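Local coordinates for protein diphthine synthase (PDB 3I4T) that probably transfers methyl groups from S-adenosylmethionine to a modified histidine of elongation factor 2 during diphthamide synthesis, at residues A[29-32]-A[33-37]; A[229-232]-A[233-236]; A[283-286]-A[287-290]. One frame throughout, in Å; residues are numbered along the deposited sequence.

Contact 1: A[29-32]-A[33-37]; sequences GLYD and EKDIT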
# COMPACT_ATOMS: atom_id res chain seq x y z
N GLY A 29 -1.77 11.53 0.02
CA GLY A 29 -1.26 11.01 -1.24
C GLY A 29 0.20 11.39 -1.39
O GLY A 29 0.85 11.76 -0.41
N LEU A 30 0.73 11.32 -2.61
CA LEU A 30 2.18 11.36 -2.79
C LEU A 30 2.73 12.53 -3.62
O LEU A 30 3.94 12.75 -3.64
CB LEU A 30 2.67 10.03 -3.39
CG LEU A 30 2.53 8.74 -2.57
CD1 LEU A 30 2.82 7.53 -3.45
CD2 LEU A 30 3.45 8.73 -1.37
N TYR A 31 1.86 13.27 -4.29
CA TYR A 31 2.32 14.27 -5.25
C TYR A 31 1.96 15.72 -4.89
O TYR A 31 2.83 16.50 -4.53
CB TYR A 31 1.88 13.90 -6.67
CG TYR A 31 2.09 14.99 -7.69
CD1 TYR A 31 3.28 15.73 -7.71
CD2 TYR A 31 1.12 15.27 -8.65
CE1 TYR A 31 3.48 16.74 -8.66
CE2 TYR A 31 1.32 16.27 -9.60
CZ TYR A 31 2.51 17.00 -9.60
OH TYR A 31 2.74 18.00 -10.51
N ASP A 32 0.68 16.09 -4.99
CA ASP A 32 0.28 17.45 -4.72
C ASP A 32 -1.05 17.51 -4.00
O ASP A 32 -1.60 16.47 -3.62
CB ASP A 32 0.25 18.27 -6.03
CG ASP A 32 -0.86 17.84 -6.97
OD1 ASP A 32 -1.72 17.01 -6.56
OD2 ASP A 32 -0.87 18.33 -8.12
N GLU A 33 -1.58 18.72 -3.83
CA GLU A 33 -2.84 18.98 -3.12
C GLU A 33 -4.05 18.26 -3.72
O GLU A 33 -5.06 18.07 -3.04
CB GLU A 33 -3.10 20.50 -3.04
CG GLU A 33 -3.65 21.16 -4.31
CD GLU A 33 -2.60 21.47 -5.37
OE1 GLU A 33 -1.39 21.18 -5.16
OE2 GLU A 33 -2.98 22.01 -6.43
N LYS A 34 -3.95 17.85 -4.98
CA LYS A 34 -5.05 17.18 -5.65
C LYS A 34 -5.12 15.67 -5.34
O LYS A 34 -6.03 14.97 -5.81
CB LYS A 34 -5.00 17.43 -7.16
CG LYS A 34 -5.10 18.89 -7.58
CD LYS A 34 -6.01 19.03 -8.79
CE LYS A 34 -5.88 20.38 -9.46
NZ LYS A 34 -4.68 20.40 -10.34
N ASP A 35 -4.18 15.17 -4.54
CA ASP A 35 -4.12 13.74 -4.22
C ASP A 35 -4.86 13.35 -2.93
O ASP A 35 -4.99 12.17 -2.64
CB ASP A 35 -2.68 13.28 -4.16
CG ASP A 35 -2.07 13.13 -5.54
OD1 ASP A 35 -2.82 12.87 -6.51
OD2 ASP A 35 -0.84 13.27 -5.64
N ILE A 36 -5.30 14.34 -2.17
CA ILE A 36 -6.23 14.12 -1.07
C ILE A 36 -7.53 13.48 -1.59
O ILE A 36 -7.98 13.75 -2.72
CB ILE A 36 -6.53 15.47 -0.37
CG1 ILE A 36 -7.26 15.28 0.95
CG2 ILE A 36 -7.30 16.41 -1.28
CD1 ILE A 36 -7.17 16.48 1.89
N THR A 37 -8.14 12.62 -0.78
CA THR A 37 -9.46 12.09 -1.13
C THR A 37 -10.56 13.11 -0.84
O THR A 37 -10.35 14.04 -0.04
CB THR A 37 -9.76 10.78 -0.38
OG1 THR A 37 -9.81 11.05 1.03
CG2 THR A 37 -8.69 9.71 -0.71

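Contact 2: A[229-232]-A[233-236]; sequences VYDE and DTMV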
# COMPACT_ATOMS: atom_id res chain seq x y z
N VAL A 229 25.11 -11.15 -1.09
CA VAL A 229 23.68 -10.83 -1.20
C VAL A 229 23.35 -10.10 -2.51
O VAL A 229 22.37 -10.42 -3.18
CB VAL A 229 23.21 -9.98 0.01
CG1 VAL A 229 21.72 -9.71 -0.06
CG2 VAL A 229 23.56 -10.67 1.31
N TYR A 230 24.17 -9.12 -2.83
CA TYR A 230 24.11 -8.39 -4.10
C TYR A 230 25.54 -7.98 -4.43
O TYR A 230 26.45 -8.13 -3.58
CB TYR A 230 23.26 -7.14 -3.95
CG TYR A 230 23.56 -6.34 -2.71
CD1 TYR A 230 24.69 -5.52 -2.63
CD2 TYR A 230 22.72 -6.40 -1.60
CE1 TYR A 230 24.98 -4.79 -1.49
CE2 TYR A 230 23.01 -5.68 -0.44
CZ TYR A 230 24.14 -4.88 -0.40
OH TYR A 230 24.42 -4.16 0.74
N ASP A 231 25.76 -7.48 -5.64
CA ASP A 231 27.03 -6.83 -5.97
C ASP A 231 26.91 -5.69 -7.00
O ASP A 231 25.85 -5.49 -7.58
CB ASP A 231 28.13 -7.86 -6.35
CG ASP A 231 27.87 -8.58 -7.69
OD1 ASP A 231 26.84 -8.37 -8.37
OD2 ASP A 231 28.75 -9.39 -8.06
N GLU A 232 28.01 -4.97 -7.20
CA GLU A 232 28.20 -3.97 -8.26
C GLU A 232 27.31 -4.14 -9.50
O GLU A 232 26.74 -3.16 -10.02
CB GLU A 232 29.68 -4.04 -8.68
CG GLU A 232 30.27 -2.75 -9.20
CD GLU A 232 31.78 -2.85 -9.43
OE1 GLU A 232 32.23 -3.66 -10.26
OE2 GLU A 232 32.52 -2.08 -8.77
N ASP A 233 27.20 -5.38 -9.97
CA ASP A 233 26.52 -5.70 -11.22
C ASP A 233 25.06 -6.13 -11.04
O ASP A 233 24.39 -6.45 -12.02
CB ASP A 233 27.28 -6.80 -11.98
CG ASP A 233 28.67 -6.35 -12.43
OD1 ASP A 233 28.76 -5.45 -13.28
OD2 ASP A 233 29.67 -6.92 -11.93
N THR A 234 24.57 -6.12 -9.80
CA THR A 234 23.17 -6.50 -9.51
C THR A 234 22.24 -5.44 -10.09
O THR A 234 22.43 -4.25 -9.85
CB THR A 234 22.92 -6.66 -7.97
OG1 THR A 234 23.72 -7.75 -7.47
CG2 THR A 234 21.45 -6.94 -7.67
N MET A 235 21.24 -5.88 -10.87
CA MET A 235 20.26 -4.99 -11.50
C MET A 235 19.21 -4.58 -10.49
O MET A 235 18.51 -5.42 -9.92
CB MET A 235 19.58 -5.67 -12.71
CG MET A 235 20.51 -6.05 -13.87
SD MET A 235 21.09 -4.64 -14.85
CE MET A 235 19.66 -4.32 -15.89
N VAL A 236 19.09 -3.27 -10.28
CA VAL A 236 18.18 -2.73 -9.28
C VAL A 236 17.41 -1.60 -9.90
O VAL A 236 17.68 -1.18 -11.03
CB VAL A 236 18.92 -2.21 -8.03
CG1 VAL A 236 19.64 -3.36 -7.31
CG2 VAL A 236 19.90 -1.08 -8.39

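Contact 3: A[283-286]-A[287-290]; sequences QLEY and FKYK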
# COMPACT_ATOMS: atom_id res chain seq x y z
N GLN A 283 8.31 -5.28 -18.17
CA GLN A 283 7.98 -3.92 -17.74
C GLN A 283 9.21 -3.13 -17.34
O GLN A 283 9.32 -1.94 -17.66
CB GLN A 283 6.93 -3.93 -16.62
CG GLN A 283 5.55 -4.45 -17.05
CD GLN A 283 5.00 -3.75 -18.28
OE1 GLN A 283 4.96 -2.52 -18.34
NE2 GLN A 283 4.57 -4.52 -19.26
N LEU A 284 10.15 -3.79 -16.65
CA LEU A 284 11.38 -3.14 -16.20
C LEU A 284 12.20 -2.59 -17.36
O LEU A 284 12.87 -1.56 -17.21
CB LEU A 284 12.23 -4.09 -15.38
CG LEU A 284 11.66 -4.42 -13.99
CD1 LEU A 284 12.32 -5.67 -13.43
CD2 LEU A 284 11.78 -3.24 -13.03
N GLU A 285 12.13 -3.28 -18.49
CA GLU A 285 12.95 -2.99 -19.66
C GLU A 285 12.69 -1.58 -20.19
O GLU A 285 13.59 -0.92 -20.69
CB GLU A 285 12.74 -4.05 -20.75
CG GLU A 285 13.60 -3.88 -21.99
CD GLU A 285 15.08 -4.08 -21.72
OE1 GLU A 285 15.45 -4.93 -20.87
OE2 GLU A 285 15.89 -3.37 -22.36
N TYR A 286 11.45 -1.11 -20.02
CA TYR A 286 11.09 0.28 -20.33
C TYR A 286 11.92 1.34 -19.60
O TYR A 286 11.94 2.50 -20.01
CB TYR A 286 9.61 0.52 -20.04
CG TYR A 286 8.69 -0.20 -21.00
CD1 TYR A 286 8.38 0.35 -22.27
CD2 TYR A 286 8.11 -1.42 -20.66
CE1 TYR A 286 7.52 -0.30 -23.16
CE2 TYR A 286 7.25 -2.09 -21.55
CZ TYR A 286 6.97 -1.53 -22.78
OH TYR A 286 6.12 -2.19 -23.65
N PHE A 287 12.58 0.94 -18.51
CA PHE A 287 13.33 1.87 -17.68
C PHE A 287 14.81 1.56 -17.69
O PHE A 287 15.56 2.12 -16.91
CB PHE A 287 12.81 1.87 -16.24
CG PHE A 287 11.32 1.90 -16.12
CD1 PHE A 287 10.60 3.01 -16.58
CD2 PHE A 287 10.63 0.83 -15.56
CE1 PHE A 287 9.20 3.04 -16.48
CE2 PHE A 287 9.24 0.84 -15.45
CZ PHE A 287 8.52 1.95 -15.92
N LYS A 288 15.22 0.66 -18.59
CA LYS A 288 16.61 0.23 -18.71
C LYS A 288 17.57 1.41 -18.87
O LYS A 288 17.30 2.34 -19.63
CB LYS A 288 16.75 -0.71 -19.91
CG LYS A 288 17.99 -1.57 -19.90
CD LYS A 288 17.66 -2.95 -19.38
CE LYS A 288 18.77 -3.93 -19.70
NZ LYS A 288 18.34 -5.31 -19.30
N TYR A 289 18.70 1.35 -18.16
CA TYR A 289 19.71 2.41 -18.15
C TYR A 289 20.54 2.52 -19.46
O TYR A 289 20.97 1.51 -20.03
CB TYR A 289 20.66 2.26 -16.93
CG TYR A 289 21.90 3.13 -17.00
CD1 TYR A 289 21.88 4.45 -16.55
CD2 TYR A 289 23.09 2.65 -17.56
CE1 TYR A 289 23.00 5.26 -16.63
CE2 TYR A 289 24.23 3.45 -17.64
CZ TYR A 289 24.17 4.76 -17.17
OH TYR A 289 25.27 5.58 -17.25
N LYS A 290 20.77 3.77 -19.89
CA LYS A 290 21.68 4.14 -21.00
C LYS A 290 22.20 5.59 -20.80
O LYS A 290 21.54 6.38 -20.12
CB LYS A 290 20.97 4.00 -22.35

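Contact 1: A[29-32]-A[33-37]
D35 folds its carboxylate back under the backbone of Y31 and D32, and OD2 takes two N-H groups there. D32 N reaches D35 OD2 at 3.3 Å, coming from above the carboxylate plane, while Y31 N to D35 OD2 is a weak, bent bond. Y31 CB presses on D35 OD2 as well. G29 CA packs at 4.0 Å on D35 CB, and there is no room between them for a beta carbon. D32 replies twice: its carbonyl O receives D35 N at 3.0 Å, closing a beta turn, and its OD1 receives K34 N at 2.9 Å, an Asx turn. With chi1 at 69°, CG of D32 sits between its own N and carbonyl carbon, which swings OD1 forward over the turn. All this happens in the loop joining the first strand of the parallel sheet, 22-27, to helix 38-46 in the tetrapyrrole methylase fold, and T37 OG1 then caps that helix at G40 N. The two aspartates bring D32 OD1 and D35 OD2 to 4.0 Å, but R39 of the second subunit bridges both carboxylates, meeting D32 OD2 and D35 OD1, and would probably offset their mutual repulsion. E33 doubles back at chi2 to lay OE1 beside D32 CB at 3.5 Å, its chain resting on L66 and F69 of helix 63-70. The loose side belongs to K34, which only grazes D32 OD1 with CB and CG; the rest of its chain packs on E42 of the second subunit, leaving NZ 4.9 Å from D32 OD2.

Contact 2: A[229-232]-A[233-236]
T234 N gives the shortest bond here, 2.6 Å to D231 O, with an N-H...O angle of 167°; the donor stands well above the carbonyl plane. It closes a type I beta turn over E232 and D233. A second bond runs the other way between the same residues: D231 N points almost straight (175°) at T234 OG1, 2.8 Å away. The threonine can serve because its first torsion, -64°, keeps OG1 beside its own backbone N, facing D231, while CG2 goes to the other flank and meets Y230 CB at 4.1 Å. Y230 CB also touches T234 OG1. Within the turn, D231 OD1 adds a weak bond to D233 N at 3.4 Å, in the manner of an Asx turn. The corner itself is acidic and largely solvent-facing: E232 OE1 lies 4.5 Å from D233 OD2, and K255, in a long, weak ion pair with D233 OD1, probably softens the local negative charge. Y230 faces inward, its OH bonded to L218 O of helix 211-225. The turn thus leads from that helix into strand 235-240, with helix 166-175 packing on V229 and T234 and helix 254-257 touching Y230, E232 and V236.

Contact 3: A[283-286]-A[287-290]
F287 N is bonded to L284 O at 2.8 Å. K288 N follows with a bond of 3.1 Å to E285 O. With the Y286 N bond to Q283 O these make successive turns of the i to i+3 kind, the spacing of a 3-10 turn, carrying helix 278-284 into the C-terminal loop. Both cross-segment donors stand above the plane of the carbonyl they meet. Alongside, the charged chains of E285 and K288 form a salt bridge, E285 OE1 to K288 NZ at 3.3 Å. Its hydrogen bond is weak, and much of the contact is between the glutamate carboxylate and the methylenes of the lysine: K288 CD lies just as near OE1 and 3.5 Å from E285 OE2. Two bends make this possible. E285 turns at chi2 (66°) so that its carboxylate swings round to the lysine, and K288 bends at its own chi2, laying its chain across that carboxylate on the exposed side of the turn. On the inner side F287 does the packing. Its ring covers the turn just formed, with Y286 CB over the centre of one face in a CH-pi contact, 4.3 Å from the centroid and 6° off the normal. Beyond CB, Y286 packs on Q120 of the second subunit, whose NE2 is also bonded to Q283 OE1. Within the chain, L284 and F287 rest on strand 248-253, at Y251 and I249, and F287 and Y289 both bond to the backbone of Y251. CE2 of F287 sits 3.6 Å from the carbonyl O of Q283.

Contact 1 is the partly buried one; contacts 2 and 3 lie at the surface. Contacts 1 and 2 sit on opposite sides of the chain's centre, their own centres 34 Å apart. Contact 1 lies in the loop that follows strand 22-27 of the parallel sheet, and its two aspartates serve backbone N-H groups of their own loop and R39 of the second subunit. In contact 2 the acids ring an outer corner, and in contact 3 one is paired with a lysine. Contacts 2 and 3 share strands 235-240 and 248-253 of the mixed sheet and touch directly, M235 CE to K288 NZ at 3.8 Å. Contacts 1 and 3, but not contact 2, reach the second subunit.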